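UDP-galactopyranose mutase (Deinococcus radiodurans, PDB 3HDQ) probably catalyses the interconversion of UDP-galactopyranose and UDP-galactofuranose, with FAD as its cofactor. Local coordinates at residues Leu44-Ala49 with Ser99-Trp104; Arg110-Ala113 with Gln118-Pro121; Val295-Pro298 with Ala302-Arg305. All coordinates share one frame; numbering follows the deposited sequence.

Interactions 2 and 3 are neighbours in one mixed sheet, their centres about 11 Å apart. Strands 111-115 and 294-296 run parallel there, and Leu112 O lies 2.8 Å from Asn296 N, a probable hydrogen bond that joins the two contacts directly. Both border the substrate: the Val111 side chain of interaction 2 comes within about 4 Å of UDP-galactose, whereas Asn296 and Arg305 of interaction 3 bind it. Interaction 1 stands apart, its centre about 35 Å from that of interaction 2 and about 34 Å from that of interaction 3. It belongs to the FAD-binding part, with the Glu46 side chain about 13 Å from the cofactor.

Interaction 1. Residues Leu44-Ala49 with Ser99-Trp104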
ATOM      1  N   LEU A  44      19.000   6.701   1.698  1.00 19.66           N
ATOM      2  CA  LEU A  44      19.964   7.074   0.662  1.00 25.50           C
ATOM      3  C   LEU A  44      19.272   7.478  -0.655  1.00 26.09           C
ATOM      4  O   LEU A  44      19.725   8.382  -1.360  1.00 22.81           O
ATOM      5  CB  LEU A  44      21.002   5.972   0.458  1.00 22.60           C
ATOM      6  CG  LEU A  44      22.140   6.027   1.486  1.00 27.52           C
ATOM      7  CD1 LEU A  44      22.786   4.665   1.705  1.00 24.20           C
ATOM      8  CD2 LEU A  44      23.190   7.074   1.063  1.00 29.00           C
ATOM      9  N   ALA A  45      18.151   6.840  -0.963  1.00 20.12           N
ATOM     10  CA  ALA A  45      17.391   7.243  -2.140  1.00 27.83           C
ATOM     11  C   ALA A  45      16.885   8.673  -1.969  1.00 25.19           C
ATOM     12  O   ALA A  45      16.946   9.478  -2.896  1.00 28.76           O
ATOM     13  CB  ALA A  45      16.241   6.288  -2.396  1.00 22.01           C
ATOM     14  N   GLU A  46      16.397   8.993  -0.777  1.00 24.07           N
ATOM     15  CA  GLU A  46      15.860  10.332  -0.521  1.00 27.55           C
ATOM     16  C   GLU A  46      16.948  11.409  -0.568  1.00 27.10           C
ATOM     17  O   GLU A  46      16.775  12.446  -1.213  1.00 23.88           O
ATOM     18  CB  GLU A  46      15.114  10.375   0.822  1.00 24.96           C
ATOM     19  CG  GLU A  46      14.415  11.704   1.109  1.00 23.92           C
ATOM     20  CD  GLU A  46      15.339  12.733   1.743  1.00 29.07           C
ATOM     21  OE1 GLU A  46      16.193  12.351   2.574  1.00 27.02           O
ATOM     22  OE2 GLU A  46      15.210  13.929   1.418  1.00 28.55           O
ATOM     23  N   ARG A  47      18.058  11.158   0.128  1.00 25.61           N
ATOM     24  CA  ARG A  47      19.181  12.091   0.158  1.00 27.90           C
ATOM     25  C   ARG A  47      19.772  12.316  -1.233  1.00 27.32           C
ATOM     26  O   ARG A  47      19.936  13.449  -1.654  1.00 26.24           O
ATOM     27  CB  ARG A  47      20.270  11.608   1.115  1.00 24.17           C
ATOM     28  CG  ARG A  47      19.857  11.615   2.588  1.00 28.96           C
ATOM     29  CD  ARG A  47      19.798  13.039   3.158  1.00 26.79           C
ATOM     30  NE  ARG A  47      18.631  13.764   2.667  1.00 26.61           N
ATOM     31  CZ  ARG A  47      18.572  15.083   2.525  1.00 27.38           C
ATOM     32  NH1 ARG A  47      17.464  15.654   2.065  1.00 22.38           N
ATOM     33  NH2 ARG A  47      19.626  15.825   2.831  1.00 29.80           N
ATOM     34  N   LEU A  48      20.093  11.237  -1.940  1.00 30.38           N
ATOM     35  CA  LEU A  48      20.684  11.365  -3.267  1.00 30.16           C
ATOM     36  C   LEU A  48      19.709  12.096  -4.214  1.00 31.88           C
ATOM     37  O   LEU A  48      20.116  12.946  -5.011  1.00 28.20           O
ATOM     38  CB  LEU A  48      21.075   9.995  -3.837  1.00 27.68           C
ATOM     39  CG  LEU A  48      22.430   9.288  -3.610  1.00 31.87           C
ATOM     40  CD1 LEU A  48      23.606  10.248  -3.424  1.00 27.02           C
ATOM     41  CD2 LEU A  48      22.398   8.230  -2.513  1.00 32.34           C
ATOM     42  N   ALA A  49      18.419  11.783  -4.093  1.00 32.03           N
ATOM     43  CA  ALA A  49      17.392  12.389  -4.947  1.00 29.86           C
ATOM     44  C   ALA A  49      17.317  13.902  -4.767  1.00 33.96           C
ATOM     45  O   ALA A  49      17.151  14.650  -5.743  1.00 30.08           O
ATOM     46  CB  ALA A  49      16.037  11.770  -4.666  1.00 25.86           C
ATOM     47  N   SER A  99      11.269  13.186  11.044  1.00 26.17           N
ATOM     48  CA  SER A  99      10.137  14.075  11.283  1.00 28.86           C
ATOM     49  C   SER A  99       9.754  14.832  10.021  1.00 32.18           C
ATOM     50  O   SER A  99       8.641  15.357   9.921  1.00 27.00           O
ATOM     51  CB  SER A  99      10.449  15.065  12.415  1.00 25.54           C
ATOM     52  OG  SER A  99      10.364  14.421  13.680  1.00 27.90           O
ATOM     53  N   ARG A 100      10.679  14.893   9.064  1.00 24.96           N
ATOM     54  CA  ARG A 100      10.369  15.479   7.764  1.00 27.58           C
ATOM     55  C   ARG A 100       9.309  14.651   7.021  1.00 26.86           C
ATOM     56  O   ARG A 100       8.639  15.161   6.132  1.00 24.70           O
ATOM     57  CB  ARG A 100      11.631  15.607   6.893  1.00 27.74           C
ATOM     58  CG  ARG A 100      12.834  16.312   7.555  1.00 30.12           C
ATOM     59  CD  ARG A 100      14.016  16.361   6.574  1.00 31.29           C
ATOM     60  NE  ARG A 100      13.563  16.822   5.259  1.00 42.28           N
ATOM     61  CZ  ARG A 100      14.039  16.393   4.091  1.00 39.22           C
ATOM     62  NH1 ARG A 100      14.997  15.480   4.042  1.00 37.43           N
ATOM     63  NH2 ARG A 100      13.543  16.876   2.960  1.00 39.36           N
ATOM     64  N   PHE A 101       9.148  13.382   7.397  1.00 23.95           N
ATOM     65  CA  PHE A 101       8.325  12.453   6.619  1.00 24.45           C
ATOM     66  C   PHE A 101       7.116  11.864   7.356  1.00 27.54           C
ATOM     67  O   PHE A 101       6.374  11.058   6.798  1.00 24.88           O
ATOM     68  CB  PHE A 101       9.211  11.338   6.057  1.00 24.84           C
ATOM     69  CG  PHE A 101      10.462  11.854   5.397  1.00 26.09           C
ATOM     70  CD1 PHE A 101      11.680  11.812   6.058  1.00 21.91           C
ATOM     71  CD2 PHE A 101      10.404  12.426   4.133  1.00 21.79           C
ATOM     72  CE1 PHE A 101      12.826  12.314   5.463  1.00 25.21           C
ATOM     73  CE2 PHE A 101      11.549  12.929   3.526  1.00 27.77           C
ATOM     74  CZ  PHE A 101      12.763  12.871   4.187  1.00 25.82           C
ATOM     75  N   THR A 102       6.902  12.281   8.598  1.00 27.30           N
ATOM     76  CA  THR A 102       5.787  11.760   9.362  1.00 24.20           C
ATOM     77  C   THR A 102       5.581  12.577  10.629  1.00 26.21           C
ATOM     78  O   THR A 102       6.507  13.185  11.140  1.00 28.43           O
ATOM     79  CB  THR A 102       6.052  10.298   9.769  1.00 27.07           C
ATOM     80  OG1 THR A 102       4.877   9.743  10.366  1.00 28.93           O
ATOM     81  CG2 THR A 102       7.210  10.222  10.766  1.00 25.04           C
ATOM     82  N   GLU A 103       4.364  12.581  11.141  1.00 23.72           N
ATOM     83  CA  GLU A 103       4.131  13.077  12.484  1.00 28.44           C
ATOM     84  C   GLU A 103       4.260  11.884  13.412  1.00 28.83           C
ATOM     85  O   GLU A 103       4.489  10.760  12.950  1.00 29.68           O
ATOM     86  CB  GLU A 103       2.750  13.690  12.611  1.00 26.82           C
ATOM     87  CG  GLU A 103       2.573  15.001  11.886  1.00 40.88           C
ATOM     88  CD  GLU A 103       1.115  15.246  11.544  1.00 58.14           C
ATOM     89  OE1 GLU A 103       0.586  14.543  10.651  1.00 52.01           O
ATOM     90  OE2 GLU A 103       0.496  16.128  12.177  1.00 58.31           O
ATOM     91  N   TRP A 104       4.073  12.119  14.705  1.00 26.24           N
ATOM     92  CA  TRP A 104       4.393  11.121  15.714  1.00 28.64           C
ATOM     93  C   TRP A 104       3.313  10.881  16.759  1.00 30.23           C
ATOM     94  O   TRP A 104       2.667  11.812  17.228  1.00 29.24           O
ATOM     95  CB  TRP A 104       5.652  11.553  16.452  1.00 27.07           C
ATOM     96  CG  TRP A 104       6.853  11.685  15.574  1.00 33.19           C
ATOM     97  CD1 TRP A 104       7.363  12.839  15.050  1.00 35.46           C
ATOM     98  CD2 TRP A 104       7.711  10.628  15.128  1.00 28.86           C
ATOM     99  NE1 TRP A 104       8.488  12.564  14.309  1.00 32.99           N
ATOM    100  CE2 TRP A 104       8.724  11.215  14.344  1.00 30.17           C
ATOM    101  CE3 TRP A 104       7.726   9.242  15.326  1.00 27.62           C
ATOM    102  CZ2 TRP A 104       9.740  10.464  13.755  1.00 28.59           C
ATOM    103  CZ3 TRP A 104       8.732   8.500  14.740  1.00 23.33           C
ATOM    104  CH2 TRP A 104       9.723   9.113  13.960  1.00 26.52           C
TER
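The carboxylate of Glu46 meets Arg100 and Phe101, tying helix 39-50 of the Rossmann-like FAD-binding fold to the loop that follows helix 92-99. The same helix begins with Phe39 and Ala40, which bind FAD. Glu46 carries its CG opposite the backbone N (chi1 -175°) and then bends at chi2, which brings the carboxylate round beside its neighbour Arg47. That arginine grips it side-on with two nitrogens: Arg47 NE is 2.8 Å from Glu46 OE1, and Arg47 NH1 is 2.9 Å from Glu46 OE2, each on the syn side. Arg100 comes from a different direction. Its guanidinium is turned 70° from the carboxylate plane, and Arg100 NH1 meets Glu46 OE2 from above that plane, a salt bridge of 3.1 Å. A glutamate suits this buried place because its one carboxylate serves two arginines, and OE1 also bonds the hydroxyl of Tyr97. Because both donate to the same OE2, the shared negative charge probably offsets the closeness of the two cations, Arg47 NH1 lying 3.2 Å from Arg100 NH1. Phe101 supplies the apolar side of the contact, packing against Met225 and Met229 of helix 222-229. The far end of its ring does the touching: Phe101 CZ is 3.6 Å from Glu46 CD and also sits 3.4 Å above one face of the Arg100 guanidinium, offset toward its rim.

Interaction 2. Residues Arg110-Ala113 with Gln118-Pro121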
ATOM      1  N   ARG A 110       6.638  -1.258  26.547  1.00 23.66           N
ATOM      2  CA  ARG A 110       6.883  -1.995  27.777  1.00 23.30           C
ATOM      3  C   ARG A 110       6.675  -3.474  27.536  1.00 25.58           C
ATOM      4  O   ARG A 110       5.695  -3.888  26.913  1.00 25.83           O
ATOM      5  CB  ARG A 110       5.987  -1.504  28.912  1.00 21.46           C
ATOM      6  CG  ARG A 110       6.376  -0.118  29.406  1.00 28.26           C
ATOM      7  CD  ARG A 110       5.394   0.403  30.423  1.00 24.51           C
ATOM      8  NE  ARG A 110       5.916   1.543  31.167  1.00 28.33           N
ATOM      9  CZ  ARG A 110       5.703   2.816  30.857  1.00 23.47           C
ATOM     10  NH1 ARG A 110       4.994   3.137  29.788  1.00 31.25           N
ATOM     11  NH2 ARG A 110       6.218   3.772  31.614  1.00 21.68           N
ATOM     12  N   VAL A 111       7.626  -4.264  28.021  1.00 24.79           N
ATOM     13  CA  VAL A 111       7.616  -5.699  27.813  1.00 25.43           C
ATOM     14  C   VAL A 111       7.532  -6.427  29.152  1.00 23.33           C
ATOM     15  O   VAL A 111       8.167  -6.026  30.134  1.00 19.66           O
ATOM     16  CB  VAL A 111       8.881  -6.144  27.059  1.00 28.45           C
ATOM     17  CG1 VAL A 111       8.850  -7.662  26.786  1.00 20.84           C
ATOM     18  CG2 VAL A 111       9.058  -5.318  25.768  1.00 21.75           C
ATOM     19  N   LEU A 112       6.735  -7.486  29.186  1.00 19.96           N
ATOM     20  CA  LEU A 112       6.645  -8.335  30.358  1.00 21.79           C
ATOM     21  C   LEU A 112       7.180  -9.720  30.016  1.00 24.85           C
ATOM     22  O   LEU A 112       6.906 -10.249  28.941  1.00 26.15           O
ATOM     23  CB  LEU A 112       5.199  -8.423  30.840  1.00 24.15           C
ATOM     24  CG  LEU A 112       4.673  -7.614  32.033  1.00 30.29           C
ATOM     25  CD1 LEU A 112       5.466  -6.361  32.317  1.00 25.67           C
ATOM     26  CD2 LEU A 112       3.195  -7.275  31.815  1.00 26.39           C
ATOM     27  N   ALA A 113       7.958 -10.306  30.918  1.00 22.84           N
ATOM     28  CA  ALA A 113       8.452 -11.662  30.703  1.00 26.94           C
ATOM     29  C   ALA A 113       7.653 -12.653  31.534  1.00 25.30           C
ATOM     30  O   ALA A 113       7.396 -12.418  32.712  1.00 25.88           O
ATOM     31  CB  ALA A 113       9.936 -11.757  31.040  1.00 22.53           C
ATOM     32  N   GLN A 118       4.235 -15.752  36.325  1.00 29.01           N
ATOM     33  CA  GLN A 118       3.938 -14.346  36.548  1.00 28.61           C
ATOM     34  C   GLN A 118       4.406 -13.534  35.354  1.00 29.98           C
ATOM     35  O   GLN A 118       5.307 -13.955  34.627  1.00 30.20           O
ATOM     36  CB  GLN A 118       4.699 -13.831  37.766  1.00 30.83           C
ATOM     37  CG  GLN A 118       4.415 -14.540  39.054  1.00 32.31           C
ATOM     38  CD  GLN A 118       5.537 -14.329  40.058  1.00 36.95           C
ATOM     39  OE1 GLN A 118       6.355 -15.220  40.277  1.00 34.26           O
ATOM     40  NE2 GLN A 118       5.601 -13.136  40.643  1.00 31.51           N
ATOM     41  N   LEU A 119       3.825 -12.349  35.180  1.00 34.81           N
ATOM     42  CA  LEU A 119       4.307 -11.399  34.180  1.00 31.63           C
ATOM     43  C   LEU A 119       5.156 -10.321  34.847  1.00 29.18           C
ATOM     44  O   LEU A 119       4.653  -9.482  35.593  1.00 30.82           O
ATOM     45  CB  LEU A 119       3.143 -10.791  33.398  1.00 33.48           C
ATOM     46  CG  LEU A 119       2.354 -11.834  32.607  1.00 32.24           C
ATOM     47  CD1 LEU A 119       1.135 -11.204  31.927  1.00 32.30           C
ATOM     48  CD2 LEU A 119       3.263 -12.525  31.591  1.00 25.09           C
ATOM     49  N   LEU A 120       6.453 -10.364  34.569  1.00 26.82           N
ATOM     50  CA  LEU A 120       7.428  -9.543  35.269  1.00 24.68           C
ATOM     51  C   LEU A 120       8.164  -8.637  34.302  1.00 20.71           C
ATOM     52  O   LEU A 120       8.438  -9.035  33.184  1.00 25.61           O
ATOM     53  CB  LEU A 120       8.434 -10.461  35.982  1.00 25.09           C
ATOM     54  CG  LEU A 120       8.232 -10.803  37.463  1.00 31.11           C
ATOM     55  CD1 LEU A 120       6.788 -10.598  37.901  1.00 29.37           C
ATOM     56  CD2 LEU A 120       8.705 -12.227  37.750  1.00 26.42           C
ATOM     57  N   PRO A 121       8.525  -7.423  34.743  1.00 26.78           N
ATOM     58  CA  PRO A 121       9.249  -6.501  33.868  1.00 25.40           C
ATOM     59  C   PRO A 121      10.584  -7.070  33.388  1.00 28.52           C
ATOM     60  O   PRO A 121      11.357  -7.625  34.179  1.00 26.66           O
ATOM     61  CB  PRO A 121       9.508  -5.283  34.769  1.00 26.88           C
ATOM     62  CG  PRO A 121       8.523  -5.399  35.879  1.00 24.48           C
ATOM     63  CD  PRO A 121       8.300  -6.856  36.085  1.00 27.01           C
TER
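The branched end of Leu112 meets Leu119 at its CB; the two side chains cross at about a right angle. Leu112 CG lies 3.8 Å from Leu119 CB, and its CD2 presses on the same carbon, while Leu112 CD1 reaches over the backbone to within 4.0 Å of Pro121 N. Leu119 sets its own CG opposite the carbonyl carbon (chi1 -62°); CB is left as the surface against Leu112, and the branched end goes on to touch Val295. Leucine suits position 112 because one branch can lie on Leu119 while the other covers the backbone at Pro121. Cutting Leu112 back to an alanine is likely to open a gap beside Leu119 CB and to take away the CD1 contact over the backbone at Pro121. Two backbone bonds then set the register: Ala113 N to Leu120 O at 2.6 Å and Leu120 N to Ala113 O at 2.9 Å, both nearly straight. They mark Ala113 and Leu120 as an antiparallel hydrogen-bonded pair in the beta hairpin of strands 111-115 and 118-122. Next along, Leu112 and Pro121 form a non-hydrogen-bonded pair, a position where proline's missing N-H costs this strand pairing nothing. The short segments 111-113 and 118-121 run at 130° to each other, well off 180°, so the pair is twisted here, and the side chains of Leu112 and Pro121 diverge. Leu120 and Ala113 share one face, and from that side Leu120 packs on Leu132 of helix 126-133. The same helix holds the second strand by polar bonds too, Pro121 O accepting from the hydroxyl of Thr128 and Gln118 NE2 giving to Arg131 O. On the substrate side, Val111 packs against Tyr209, a residue of the UDP site.

Interaction 3. Residues Val295-Pro298 with Ala302-Arg305; sequences VNYP and AYTR. With GDU (galactose-uridine-5'-diphosphate), chain K.
The side chain of Arg305 leaves the backbone with CG between N and the carbonyl carbon (chi1 55°), then runs extended to NE; Asn296 sets its CG opposite the carbonyl carbon (chi1 -73°). With the backbones paired, these torsions let the two lie side by side and point the same way, into the UDP-galactose site, with Asn296 OD1 3.4 Å from Arg305 CB. Each end of the amide has its own task. Asn296 ND2 donates to GDU O4 of the uracil at 3.1 Å, while Asn296 OD1 accepts from a water 2.8 Å away. Arg305 NH1 donates to that water, which also bonds O6' of the galactose, so both residues reach the sugar through it. The edge of the guanidinium meets the oxygen joining the phosphate to the sugar, with Arg305 NH1 2.9 Å from GDU O3B; NH2 adds only weak bonds to O3B and O1B. Its positive charge would be expected to offset the negative charge of the diphosphate, and a salt bridge from Arg305 NE to Glu325 probably helps to aim it. The pair belongs to a beta hairpin of strands 294-296 and 305-308, where Asn296 faces Arg305 as an antiparallel non-hydrogen-bonded pair. Where the strand gives way to the connecting loop, Tyr297 N donates to Thr304 O at 2.8 Å. Beyond it the tyrosines make an offset T-shaped contact: Tyr303 presents its ring edge to the face of Tyr297, off centre, with centroids 5.6 Å apart and planes at 85°. Tyrosine suits both positions, since a second water links the two hydroxyls, 3.0 Å from Tyr303 OH and more weakly bound to Tyr297 OH.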
ATOM      1  N   VAL A 295       4.671  -9.626  25.269  1.00 24.56           N
ATOM      2  CA  VAL A 295       4.993 -10.552  26.341  1.00 24.77           C
ATOM      3  C   VAL A 295       6.063 -11.525  25.849  1.00 28.03           C
ATOM      4  O   VAL A 295       5.852 -12.199  24.833  1.00 26.29           O
ATOM      5  CB  VAL A 295       3.761 -11.389  26.780  1.00 25.93           C
ATOM      6  CG1 VAL A 295       4.176 -12.426  27.809  1.00 31.34           C
ATOM      7  CG2 VAL A 295       2.665 -10.511  27.328  1.00 22.05           C
ATOM      8  N   ASN A 296       7.193 -11.604  26.562  1.00 25.42           N
ATOM      9  CA  ASN A 296       8.266 -12.559  26.225  1.00 27.14           C
ATOM     10  C   ASN A 296       8.083 -13.900  26.925  1.00 26.63           C
ATOM     11  O   ASN A 296       7.540 -13.958  28.026  1.00 25.39           O
ATOM     12  CB  ASN A 296       9.662 -12.002  26.563  1.00 19.39           C
ATOM     13  CG  ASN A 296      10.115 -10.910  25.604  1.00 24.84           C
ATOM     14  OD1 ASN A 296       9.422 -10.582  24.633  1.00 23.32           O
ATOM     15  ND2 ASN A 296      11.282 -10.334  25.874  1.00 22.86           N
ATOM     16  N   TYR A 297       8.556 -14.974  26.295  1.00 27.52           N
ATOM     17  CA  TYR A 297       8.450 -16.315  26.868  1.00 25.42           C
ATOM     18  C   TYR A 297       9.796 -17.027  26.908  1.00 27.14           C
ATOM     19  O   TYR A 297      10.092 -17.843  26.048  1.00 30.04           O
ATOM     20  CB  TYR A 297       7.438 -17.152  26.085  1.00 24.96           C
ATOM     21  CG  TYR A 297       6.013 -16.705  26.300  1.00 32.43           C
ATOM     22  CD1 TYR A 297       5.394 -15.841  25.408  1.00 27.37           C
ATOM     23  CD2 TYR A 297       5.285 -17.138  27.408  1.00 32.71           C
ATOM     24  CE1 TYR A 297       4.083 -15.424  25.607  1.00 30.80           C
ATOM     25  CE2 TYR A 297       3.968 -16.726  27.613  1.00 30.55           C
ATOM     26  CZ  TYR A 297       3.377 -15.873  26.706  1.00 33.74           C
ATOM     27  OH  TYR A 297       2.080 -15.455  26.902  1.00 43.56           O
ATOM     28  N   PRO A 298      10.609 -16.737  27.930  1.00 29.08           N
ATOM     29  CA  PRO A 298      11.968 -17.279  27.966  1.00 25.69           C
ATOM     30  C   PRO A 298      11.996 -18.786  28.179  1.00 32.37           C
ATOM     31  O   PRO A 298      12.981 -19.416  27.795  1.00 28.85           O
ATOM     32  CB  PRO A 298      12.597 -16.594  29.188  1.00 25.47           C
ATOM     33  CG  PRO A 298      11.662 -15.514  29.580  1.00 31.20           C
ATOM     34  CD  PRO A 298      10.305 -15.927  29.118  1.00 27.57           C
ATOM     35  N   ALA A 302       7.067 -22.735  21.824  1.00 29.70           N
ATOM     36  CA  ALA A 302       8.040 -22.701  20.726  1.00 26.54           C
ATOM     37  C   ALA A 302       8.307 -21.279  20.272  1.00 29.16           C
ATOM     38  O   ALA A 302       9.358 -20.999  19.697  1.00 31.51           O
ATOM     39  CB  ALA A 302       7.564 -23.553  19.556  1.00 23.78           C
ATOM     40  N   TYR A 303       7.362 -20.376  20.536  1.00 25.14           N
ATOM     41  CA  TYR A 303       7.560 -18.961  20.190  1.00 27.11           C
ATOM     42  C   TYR A 303       8.307 -18.182  21.266  1.00 27.45           C
ATOM     43  O   TYR A 303       8.254 -18.508  22.447  1.00 26.84           O
ATOM     44  CB  TYR A 303       6.235 -18.258  19.849  1.00 31.16           C
ATOM     45  CG  TYR A 303       5.064 -18.602  20.748  1.00 27.67           C
ATOM     46  CD1 TYR A 303       4.846 -17.913  21.942  1.00 24.60           C
ATOM     47  CD2 TYR A 303       4.170 -19.612  20.397  1.00 28.46           C
ATOM     48  CE1 TYR A 303       3.768 -18.228  22.760  1.00 27.56           C
ATOM     49  CE2 TYR A 303       3.090 -19.936  21.212  1.00 27.78           C
ATOM     50  CZ  TYR A 303       2.895 -19.238  22.387  1.00 27.11           C
ATOM     51  OH  TYR A 303       1.825 -19.555  23.193  1.00 32.32           O
ATOM     52  N   THR A 304       9.006 -17.140  20.835  1.00 31.16           N
ATOM     53  CA  THR A 304       9.750 -16.286  21.744  1.00 28.12           C
ATOM     54  C   THR A 304       8.854 -15.231  22.382  1.00 26.95           C
ATOM     55  O   THR A 304       9.049 -14.883  23.539  1.00 25.33           O
ATOM     56  CB  THR A 304      10.898 -15.566  21.015  1.00 27.54           C
ATOM     57  OG1 THR A 304      10.414 -15.051  19.767  1.00 26.87           O
ATOM     58  CG2 THR A 304      12.065 -16.521  20.762  1.00 28.28           C
ATOM     59  N   ARG A 305       7.890 -14.715  21.621  1.00 23.56           N
ATOM     60  CA  ARG A 305       7.040 -13.634  22.112  1.00 24.45           C
ATOM     61  C   ARG A 305       5.740 -13.461  21.321  1.00 26.41           C
ATOM     62  O   ARG A 305       5.602 -13.972  20.204  1.00 24.91           O
ATOM     63  CB  ARG A 305       7.818 -12.315  22.147  1.00 22.53           C
ATOM     64  CG  ARG A 305       8.438 -11.941  20.828  1.00 24.29           C
ATOM     65  CD  ARG A 305       9.217 -10.636  20.890  1.00 23.10           C
ATOM     66  NE  ARG A 305       9.833 -10.395  19.590  1.00 28.06           N
ATOM     67  CZ  ARG A 305      10.906  -9.642  19.375  1.00 30.45           C
ATOM     68  NH1 ARG A 305      11.515  -9.016  20.380  1.00 27.89           N
ATOM     69  NH2 ARG A 305      11.373  -9.524  18.140  1.00 31.33           N
TER
HETATM   70  N1  GDU K 500      16.955 -11.525  25.692  1.00 26.82           N
HETATM   71  C2  GDU K 500      16.518 -12.380  26.493  1.00 32.82           C
HETATM   72  N3  GDU K 500      15.474 -12.549  27.185  1.00 32.03           N
HETATM   73  C4  GDU K 500      14.572 -11.565  27.026  1.00 31.14           C
HETATM   74  C5  GDU K 500      14.914 -10.455  26.105  1.00 26.52           C
HETATM   75  C6  GDU K 500      16.100 -10.487  25.465  1.00 28.25           C
HETATM   76  O2  GDU K 500      17.432 -13.454  26.666  1.00 29.24           O
HETATM   77  O4  GDU K 500      13.487 -11.597  27.602  1.00 28.92           O
HETATM   78  C1D GDU K 500      18.216 -11.619  25.013  1.00 27.28           C
HETATM   79  C2D GDU K 500      18.303 -12.505  23.747  1.00 27.30           C
HETATM   80  O2D GDU K 500      19.615 -13.009  23.523  1.00 28.37           O
HETATM   81  C3D GDU K 500      17.877 -11.514  22.684  1.00 29.88           C
HETATM   82  C4D GDU K 500      18.723 -10.320  23.123  1.00 27.30           C
HETATM   83  O4D GDU K 500      18.722 -10.352  24.553  1.00 26.62           O
HETATM   84  O3D GDU K 500      18.189 -11.990  21.378  1.00 29.83           O
HETATM   85  C5D GDU K 500      18.416  -8.991  22.449  1.00 30.97           C
HETATM   86  O5D GDU K 500      17.066  -8.700  22.855  1.00 34.48           O
HETATM   87  PA  GDU K 500      16.053  -7.881  21.931  1.00 27.23           P
HETATM   88  O1A GDU K 500      14.887  -7.487  22.770  1.00 29.66           O
HETATM   89  O2A GDU K 500      16.745  -6.668  21.466  1.00 25.20           O
HETATM   90  O3A GDU K 500      15.499  -8.803  20.763  1.00 32.76           O
HETATM   91  PB  GDU K 500      15.000  -8.221  19.378  1.00 28.85           P
HETATM   92  O1B GDU K 500      14.632  -9.465  18.658  1.00 30.64           O
HETATM   93  O2B GDU K 500      16.003  -7.515  18.543  1.00 25.71           O
HETATM   94  O3B GDU K 500      13.656  -7.350  19.490  0.63 28.10           O
HETATM   95  C1' GDU K 500      13.017  -6.397  18.617  0.33 31.32           C
HETATM   96  C2' GDU K 500      13.651  -5.008  18.842  0.47 30.34           C
HETATM   97  C3' GDU K 500      13.669  -4.794  20.373  0.57 29.40           C
HETATM   98  C4' GDU K 500      12.194  -4.633  20.847  0.53 30.56           C
HETATM   99  C5' GDU K 500      11.374  -5.850  20.333  0.54 32.53           C
HETATM  100  C6' GDU K 500       9.836  -5.672  20.487  0.56 32.05           C
HETATM  101  O2' GDU K 500      14.948  -4.909  18.224  0.51 29.79           O
HETATM  102  O3' GDU K 500      14.484  -3.639  20.677  0.61 26.37           O
HETATM  103  O4' GDU K 500      11.688  -3.391  20.314  0.43 31.16           O
HETATM  104  O5' GDU K 500      11.618  -6.353  18.990  0.33 33.10           O
HETATM  105  O6' GDU K 500       9.312  -6.344  21.657  0.87 26.60           O
HETATM  106  O   HOH W   1      10.424  -8.362  23.226  1.00 25.53           O
HETATM  107  O   HOH W   2       1.061 -17.637  25.304  1.00 32.28           O